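Cytochrome C-type biogenesis protein ccmF (Thermus thermophilus, PDB 6ZMQ) is a heme-binding membrane protein of cytochrome c biogenesis, a heme lyase that probably attaches heme to apocytochrome c. Local coordinates at residues 59-64 with 144-149; 115-120 with 150-155. All coordinates share one frame; numbering follows the deposited sequence.

Interaction 1: 59-64 with 144-149. With PTY (phosphatidylethanolamine), chain E.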
loop_
_atom_site.group_PDB
_atom_site.type_symbol
_atom_site.label_atom_id
_atom_site.label_comp_id
_atom_site.label_asym_id
_atom_site.label_seq_id
_atom_site.Cartn_x
_atom_site.Cartn_y
_atom_site.Cartn_z
ATOM N N ALA A 59 -7.360 17.749 25.700
ATOM C CA ALA A 59 -8.533 18.559 25.425
ATOM C C ALA A 59 -8.552 19.060 23.990
ATOM O O ALA A 59 -9.632 19.337 23.462
ATOM C CB ALA A 59 -8.619 19.734 26.402
ATOM N N LEU A 60 -7.389 19.192 23.351
ATOM C CA LEU A 60 -7.343 19.771 22.009
ATOM C C LEU A 60 -7.362 18.753 20.863
ATOM O O LEU A 60 -7.213 19.158 19.706
ATOM C CB LEU A 60 -6.119 20.670 21.856
ATOM C CG LEU A 60 -6.002 21.844 22.823
ATOM C CD1 LEU A 60 -4.555 22.078 23.066
ATOM C CD2 LEU A 60 -6.648 23.098 22.244
ATOM N N VAL A 61 -7.550 17.460 21.136
ATOM C CA VAL A 61 -7.589 16.476 20.051
ATOM C C VAL A 61 -8.890 16.585 19.259
ATOM O O VAL A 61 -8.894 16.483 18.027
ATOM C CB VAL A 61 -7.376 15.049 20.590
ATOM C CG1 VAL A 61 -5.894 14.767 20.803
ATOM C CG2 VAL A 61 -8.126 14.859 21.874
ATOM N N PHE A 62 -10.011 16.764 19.957
ATOM C CA PHE A 62 -11.301 16.962 19.297
ATOM C C PHE A 62 -11.405 18.285 18.517
ATOM O O PHE A 62 -11.873 18.239 17.363
ATOM C CB PHE A 62 -12.411 16.763 20.347
ATOM C CG PHE A 62 -13.747 16.370 19.784
ATOM C CD1 PHE A 62 -13.920 15.150 19.139
ATOM C CD2 PHE A 62 -14.847 17.212 19.942
ATOM C CE1 PHE A 62 -15.161 14.786 18.641
ATOM C CE2 PHE A 62 -16.088 16.865 19.443
ATOM C CZ PHE A 62 -16.247 15.646 18.791
ATOM N N PRO A 63 -10.978 19.469 19.029
ATOM C CA PRO A 63 -11.043 20.671 18.166
ATOM C C PRO A 63 -10.102 20.686 16.964
ATOM O O PRO A 63 -10.463 21.272 15.930
ATOM C CB PRO A 63 -10.704 21.805 19.141
ATOM C CG PRO A 63 -11.198 21.345 20.420
ATOM C CD PRO A 63 -10.760 19.917 20.428
ATOM N N ALA A 64 -8.919 20.064 17.063
ATOM C CA ALA A 64 -7.978 20.009 15.941
ATOM C C ALA A 64 -8.540 19.196 14.783
ATOM O O ALA A 64 -8.470 19.624 13.617
ATOM C CB ALA A 64 -6.650 19.401 16.396
ATOM N N VAL A 144 4.409 13.890 19.840
ATOM C CA VAL A 144 4.875 13.544 18.492
ATOM C C VAL A 144 3.711 13.528 17.479
ATOM O O VAL A 144 3.878 13.955 16.322
ATOM C CB VAL A 144 5.673 12.221 18.522
ATOM C CG1 VAL A 144 4.906 11.179 19.215
ATOM C CG2 VAL A 144 6.109 11.742 17.124
ATOM N N LEU A 145 2.502 13.104 17.897
ATOM C CA LEU A 145 1.372 13.092 16.961
ATOM C C LEU A 145 0.878 14.506 16.634
ATOM O O LEU A 145 0.570 14.807 15.467
ATOM C CB LEU A 145 0.243 12.212 17.506
ATOM C CG LEU A 145 0.428 10.689 17.560
ATOM C CD1 LEU A 145 -0.880 10.029 17.947
ATOM C CD2 LEU A 145 0.889 10.184 16.203
ATOM N N PHE A 146 0.863 15.406 17.631
ATOM C CA PHE A 146 0.584 16.813 17.374
ATOM C C PHE A 146 1.694 17.465 16.557
ATOM O O PHE A 146 1.425 18.408 15.817
ATOM C CB PHE A 146 0.404 17.583 18.684
ATOM C CG PHE A 146 -0.992 17.508 19.263
ATOM C CD1 PHE A 146 -2.071 17.972 18.543
ATOM C CD2 PHE A 146 -1.213 17.081 20.568
ATOM C CE1 PHE A 146 -3.348 17.943 19.070
ATOM C CE2 PHE A 146 -2.486 17.042 21.109
ATOM C CZ PHE A 146 -3.559 17.484 20.356
ATOM N N GLY A 147 2.931 16.967 16.664
ATOM C CA GLY A 147 3.999 17.430 15.784
ATOM C C GLY A 147 3.777 17.080 14.324
ATOM O O GLY A 147 4.060 17.887 13.434
ATOM N N ILE A 148 3.305 15.852 14.064
ATOM C CA ILE A 148 3.009 15.424 12.688
ATOM C C ILE A 148 1.876 16.264 12.105
ATOM O O ILE A 148 1.934 16.715 10.948
ATOM C CB ILE A 148 2.668 13.922 12.650
ATOM C CG1 ILE A 148 3.874 13.066 13.032
ATOM C CG2 ILE A 148 2.216 13.483 11.264
ATOM C CD1 ILE A 148 3.504 11.616 13.284
ATOM N N GLN A 149 0.840 16.506 12.921
ATOM C CA GLN A 149 -0.266 17.380 12.524
ATOM C C GLN A 149 0.208 18.805 12.262
ATOM O O GLN A 149 -0.260 19.459 11.320
ATOM C CB GLN A 149 -1.341 17.400 13.610
ATOM C CG GLN A 149 -2.042 16.091 13.892
ATOM C CD GLN A 149 -3.139 16.256 14.927
ATOM O OE1 GLN A 149 -3.599 15.289 15.507
ATOM N NE2 GLN A 149 -3.549 17.495 15.167
HETATM C C1 PTY E . 11.881 27.269 1.429
HETATM C C2 PTY E . 15.323 29.398 -4.475
HETATM C C3 PTY E . 15.029 27.980 -3.987
HETATM O O4 PTY E . 10.495 27.251 1.251
HETATM C C5 PTY E . 12.706 25.599 -0.285
HETATM C C6 PTY E . 12.525 25.894 1.217
HETATM O O7 PTY E . 11.802 24.867 1.876
HETATM C C8 PTY E . 12.296 24.474 3.145
HETATM O O10 PTY E . 13.204 25.062 3.626
HETATM C C11 PTY E . 11.689 23.290 3.925
HETATM C C12 PTY E . 12.255 23.160 5.357
HETATM C C13 PTY E . 12.139 21.730 5.929
HETATM C C14 PTY E . 11.665 21.680 7.392
HETATM C C15 PTY E . 10.845 20.414 7.690
HETATM C C16 PTY E . 10.970 19.936 9.148
HETATM C C17 PTY E . 9.591 19.898 9.829
HETATM C C18 PTY E . 9.489 18.842 10.940
HETATM C C19 PTY E . 8.177 19.008 11.717
HETATM C C20 PTY E . 8.212 18.211 13.029
HETATM C C21 PTY E . 7.226 18.789 14.050
HETATM C C22 PTY E . 7.831 18.787 15.461
HETATM C C23 PTY E . 7.671 17.413 16.122
HETATM C C24 PTY E . 8.146 17.460 17.580
HETATM C C25 PTY E . 7.799 16.172 18.333
HETATM C C26 PTY E . 9.078 15.485 18.817
HETATM C C27 PTY E . 8.863 14.844 20.187
HETATM C C28 PTY E . 9.940 13.783 20.395
HETATM C C29 PTY E . 10.169 13.520 21.879
HETATM C C30 PTY E . 9.853 28.266 1.974
HETATM C C31 PTY E . 9.565 28.064 3.462
HETATM O O30 PTY E . 9.551 29.283 1.442
HETATM C C32 PTY E . 8.847 26.728 3.662
HETATM C C33 PTY E . 8.765 26.352 5.143
HETATM C C34 PTY E . 7.837 25.146 5.313
HETATM C C35 PTY E . 7.802 24.710 6.779
HETATM C C36 PTY E . 6.474 24.030 7.116
HETATM C C37 PTY E . 6.157 24.235 8.598
HETATM C C38 PTY E . 6.071 22.879 9.300
HETATM C C39 PTY E . 5.960 23.051 10.816
HETATM C C40 PTY E . 7.295 22.694 11.470
HETATM C C41 PTY E . 7.144 22.530 12.983
HETATM C C42 PTY E . 7.425 23.860 13.681
HETATM C C43 PTY E . 7.829 23.597 15.130
HETATM C C44 PTY E . 6.650 23.944 16.032
HETATM P P1 PTY E . 14.001 27.524 -1.620
HETATM O O11 PTY E . 13.867 27.977 -3.202
HETATM O O12 PTY E . 15.221 26.651 -1.455
HETATM O O13 PTY E . 14.198 28.774 -0.799
HETATM O O14 PTY E . 12.634 26.752 -1.091
HETATM N N1 PTY E . 16.646 29.795 -4.027
#
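The side-chain amide of Q149 lies against A64, NE2 standing 3.8 Å from A64 CB, while both its polar ends reach other helices: NE2 makes a weak hydrogen bond to S35 OG and OE1 a weak one to T125 OG1. These two bonds probably limit rotation of the buried amide. Across the contact itself the evidence is apolar. The F146 ring reaches across with CZ leading; its CG is anti to the carbonyl carbon (chi1 -84°), which puts CG beside the backbone N. CZ of F146 lies 3.6 Å from V61 CG1, and the V61 and F146 side chains cross at about a right angle. L60 C, 4.0 Å from F146 CZ, and A64 CB, 4.5 Å from F146 CE1, both sit at the ring's edge near its plane. An alanine in place of F146 would probably leave V61 CG1 and A64 CB without their aromatic neighbour and open a gap between the two helices. Away from this interface the lipid runs past G147, whose O is 3.3 Å from PTY C21; a side chain on that glycine would probably collide with the acyl chain. V61 lies nearest F146 and A64 nearest Q149, with CA separations of 8.6 and 8.8 Å, so the two helices run the same way, side by side, within the membrane helix bundle of CcmF.

Interaction 2: 115-120 with 150-155; sequences LLWGLL and VFFFGV. With PTY (phosphatidylethanolamine), chain E.
W117 and F152 meet with their side chains crossing at about a right angle. F152 puts its far rim atom CZ over one face of the indole, 3.3 Å above the plane and offset toward the rim, with W117 CE2 the closest atom at 3.4 Å. The F152 ring and the five-membered ring of W117 have centroids 4.2 Å apart and planes inclined at 42°, a tilt intermediate between a parallel and a T-shaped pair. W117 CG is anti to the backbone N (chi1 -161°), which places it beside the carbonyl carbon, and Y194 of helix 185-213 stacks on the same indole. The two segments belong to successive helices, 110-129 and 135-157, joined by a short connection into a transmembrane helical hairpin; their axes pass 9.5 Å apart at 157°, nearly antiparallel. At G118 the backbones approach most closely, its CA 5.7 Å from F152 CA. A CB there would probably come close to the F153 ring, whose CE2 lies 4.0 Å from G118 O, and L115 CD1 meets F153 CE1. From helix 135-157 other side chains reach the phosphatidylethanolamine: V150 CG1 touches PTY C41, and F151 CD1 lies 3.7 Å from PTY C17.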
loop_
_atom_site.group_PDB
_atom_site.type_symbol
_atom_site.label_atom_id
_atom_site.label_comp_id
_atom_site.label_asym_id
_atom_site.label_seq_id
_atom_site.Cartn_x
_atom_site.Cartn_y
_atom_site.Cartn_z
ATOM N N LEU A 115 -4.517 17.888 2.615
ATOM C CA LEU A 115 -5.644 18.154 3.517
ATOM C C LEU A 115 -6.325 16.854 3.970
ATOM O O LEU A 115 -6.616 16.684 5.159
ATOM C CB LEU A 115 -6.653 19.102 2.860
ATOM C CG LEU A 115 -7.947 19.497 3.607
ATOM C CD1 LEU A 115 -7.726 19.815 5.096
ATOM C CD2 LEU A 115 -8.646 20.666 2.927
ATOM N N LEU A 116 -6.567 15.922 3.044
ATOM C CA LEU A 116 -7.162 14.633 3.421
ATOM C C LEU A 116 -6.195 13.810 4.277
ATOM O O LEU A 116 -6.612 13.084 5.189
ATOM C CB LEU A 116 -7.592 13.873 2.155
ATOM C CG LEU A 116 -8.373 12.543 2.128
ATOM C CD1 LEU A 116 -7.508 11.278 2.233
ATOM C CD2 LEU A 116 -9.437 12.533 3.235
ATOM N N TRP A 117 -4.897 13.961 4.008
ATOM C CA TRP A 117 -3.831 13.310 4.762
ATOM C C TRP A 117 -3.787 13.802 6.205
ATOM O O TRP A 117 -3.733 12.999 7.149
ATOM C CB TRP A 117 -2.520 13.613 4.041
ATOM C CG TRP A 117 -1.398 12.741 4.342
ATOM C CD1 TRP A 117 -1.346 11.783 5.298
ATOM C CD2 TRP A 117 -0.129 12.725 3.682
ATOM N NE1 TRP A 117 -0.132 11.171 5.276
ATOM C CE2 TRP A 117 0.638 11.723 4.292
ATOM C CE3 TRP A 117 0.430 13.456 2.630
ATOM C CZ2 TRP A 117 1.939 11.443 3.910
ATOM C CZ3 TRP A 117 1.724 13.166 2.235
ATOM C CH2 TRP A 117 2.460 12.157 2.870
ATOM N N GLY A 118 -3.787 15.127 6.391
ATOM C CA GLY A 118 -3.830 15.695 7.726
ATOM C C GLY A 118 -5.137 15.424 8.437
ATOM O O GLY A 118 -5.159 15.306 9.661
ATOM N N LEU A 119 -6.230 15.262 7.681
ATOM C CA LEU A 119 -7.509 14.890 8.286
ATOM C C LEU A 119 -7.492 13.471 8.836
ATOM O O LEU A 119 -7.983 13.225 9.945
ATOM C CB LEU A 119 -8.650 15.042 7.277
ATOM C CG LEU A 119 -10.019 14.794 7.907
ATOM C CD1 LEU A 119 -10.869 15.877 7.481
ATOM C CD2 LEU A 119 -10.696 13.479 7.482
ATOM N N LEU A 120 -6.962 12.519 8.068
ATOM C CA LEU A 120 -6.894 11.149 8.557
ATOM C C LEU A 120 -5.868 11.007 9.676
ATOM O O LEU A 120 -6.061 10.172 10.575
ATOM C CB LEU A 120 -6.604 10.201 7.389
ATOM C CG LEU A 120 -7.702 10.124 6.320
ATOM C CD1 LEU A 120 -7.460 8.994 5.328
ATOM C CD2 LEU A 120 -9.101 10.009 6.939
ATOM N N VAL A 150 1.132 19.301 13.096
ATOM C CA VAL A 150 1.696 20.639 12.920
ATOM C C VAL A 150 2.512 20.718 11.636
ATOM O O VAL A 150 2.444 21.725 10.921
ATOM C CB VAL A 150 2.497 21.045 14.179
ATOM C CG1 VAL A 150 3.595 22.063 13.900
ATOM C CG2 VAL A 150 1.559 21.639 15.169
ATOM N N PHE A 151 3.226 19.637 11.275
ATOM C CA PHE A 151 3.934 19.623 9.991
ATOM C C PHE A 151 2.968 19.651 8.817
ATOM O O PHE A 151 3.195 20.386 7.855
ATOM C CB PHE A 151 4.854 18.416 9.817
ATOM C CG PHE A 151 5.519 18.391 8.447
ATOM C CD1 PHE A 151 6.385 19.412 8.068
ATOM C CD2 PHE A 151 5.206 17.412 7.515
ATOM C CE1 PHE A 151 6.980 19.416 6.809
ATOM C CE2 PHE A 151 5.795 17.409 6.253
ATOM C CZ PHE A 151 6.682 18.414 5.902
ATOM N N PHE A 152 1.889 18.856 8.879
ATOM C CA PHE A 152 0.936 18.803 7.766
ATOM C C PHE A 152 0.197 20.121 7.588
ATOM O O PHE A 152 0.043 20.606 6.464
ATOM C CB PHE A 152 -0.075 17.672 7.955
ATOM C CG PHE A 152 0.444 16.341 7.548
ATOM C CD1 PHE A 152 1.190 16.202 6.386
ATOM C CD2 PHE A 152 0.172 15.221 8.315
ATOM C CE1 PHE A 152 1.674 14.971 6.010
ATOM C CE2 PHE A 152 0.652 13.984 7.943
ATOM C CZ PHE A 152 1.406 13.863 6.795
ATOM N N PHE A 153 -0.202 20.753 8.685
ATOM C CA PHE A 153 -0.957 21.985 8.527
ATOM C C PHE A 153 -0.045 23.198 8.348
ATOM O O PHE A 153 -0.451 24.175 7.714
ATOM C CB PHE A 153 -1.938 22.132 9.687
ATOM C CG PHE A 153 -3.148 21.244 9.535
ATOM C CD1 PHE A 153 -4.206 21.638 8.733
ATOM C CD2 PHE A 153 -3.194 19.986 10.124
ATOM C CE1 PHE A 153 -5.311 20.818 8.557
ATOM C CE2 PHE A 153 -4.298 19.158 9.956
ATOM C CZ PHE A 153 -5.351 19.582 9.168
ATOM N N GLY A 154 1.196 23.144 8.847
ATOM C CA GLY A 154 2.193 24.125 8.447
ATOM C C GLY A 154 2.536 24.048 6.970
ATOM O O GLY A 154 2.511 25.061 6.267
ATOM N N VAL A 155 2.775 22.829 6.457
ATOM C CA VAL A 155 3.111 22.641 5.044
ATOM C C VAL A 155 1.873 22.836 4.167
ATOM O O VAL A 155 1.961 22.851 2.937
ATOM C CB VAL A 155 3.759 21.255 4.819
ATOM C CG1 VAL A 155 2.725 20.133 4.639
ATOM C CG2 VAL A 155 4.756 21.274 3.667
HETATM C C1 PTY E . 11.881 27.269 1.429
HETATM C C2 PTY E . 15.323 29.398 -4.475
HETATM C C3 PTY E . 15.029 27.980 -3.987
HETATM O O4 PTY E . 10.495 27.251 1.251
HETATM C C5 PTY E . 12.706 25.599 -0.285
HETATM C C6 PTY E . 12.525 25.894 1.217
HETATM O O7 PTY E . 11.802 24.867 1.876
HETATM C C8 PTY E . 12.296 24.474 3.145
HETATM O O10 PTY E . 13.204 25.062 3.626
HETATM C C11 PTY E . 11.689 23.290 3.925
HETATM C C12 PTY E . 12.255 23.160 5.357
HETATM C C13 PTY E . 12.139 21.730 5.929
HETATM C C14 PTY E . 11.665 21.680 7.392
HETATM C C15 PTY E . 10.845 20.414 7.690
HETATM C C16 PTY E . 10.970 19.936 9.148
HETATM C C17 PTY E . 9.591 19.898 9.829
HETATM C C18 PTY E . 9.489 18.842 10.940
HETATM C C19 PTY E . 8.177 19.008 11.717
HETATM C C20 PTY E . 8.212 18.211 13.029
HETATM C C21 PTY E . 7.226 18.789 14.050
HETATM C C22 PTY E . 7.831 18.787 15.461
HETATM C C23 PTY E . 7.671 17.413 16.122
HETATM C C24 PTY E . 8.146 17.460 17.580
HETATM C C25 PTY E . 7.799 16.172 18.333
HETATM C C26 PTY E . 9.078 15.485 18.817
HETATM C C27 PTY E . 8.863 14.844 20.187
HETATM C C28 PTY E . 9.940 13.783 20.395
HETATM C C29 PTY E . 10.169 13.520 21.879
HETATM C C30 PTY E . 9.853 28.266 1.974
HETATM C C31 PTY E . 9.565 28.064 3.462
HETATM O O30 PTY E . 9.551 29.283 1.442
HETATM C C32 PTY E . 8.847 26.728 3.662
HETATM C C33 PTY E . 8.765 26.352 5.143
HETATM C C34 PTY E . 7.837 25.146 5.313
HETATM C C35 PTY E . 7.802 24.710 6.779
HETATM C C36 PTY E . 6.474 24.030 7.116
HETATM C C37 PTY E . 6.157 24.235 8.598
HETATM C C38 PTY E . 6.071 22.879 9.300
HETATM C C39 PTY E . 5.960 23.051 10.816
HETATM C C40 PTY E . 7.295 22.694 11.470
HETATM C C41 PTY E . 7.144 22.530 12.983
HETATM C C42 PTY E . 7.425 23.860 13.681
HETATM C C43 PTY E . 7.829 23.597 15.130
HETATM C C44 PTY E . 6.650 23.944 16.032
HETATM P P1 PTY E . 14.001 27.524 -1.620
HETATM O O11 PTY E . 13.867 27.977 -3.202
HETATM O O12 PTY E . 15.221 26.651 -1.455
HETATM O O13 PTY E . 14.198 28.774 -0.799
HETATM O O14 PTY E . 12.634 26.752 -1.091
HETATM N N1 PTY E . 16.646 29.795 -4.027
#

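In the fold
Interactions 1 and 2 use adjoining six-residue pieces of helix 135-157, and their centres are about 11 Å apart on the same side of the chain's centre. Along the sequence their segments alternate, 59-64, 115-120, 144-149, 150-155, and helix 135-157 lies against both helix 61-81 and its hairpin partner 110-129, interaction 1 taking the first and interaction 2 the second. Helix 110-129 also touches both segments of interaction 1, and helix 61-81 touches both segments of interaction 2, which makes the three helices one packed group. The same phosphatidylethanolamine contacts helix 135-157 in both places. This group lies away from the heme-binding residues, and its geometry is that of membrane-helix and lipid packing.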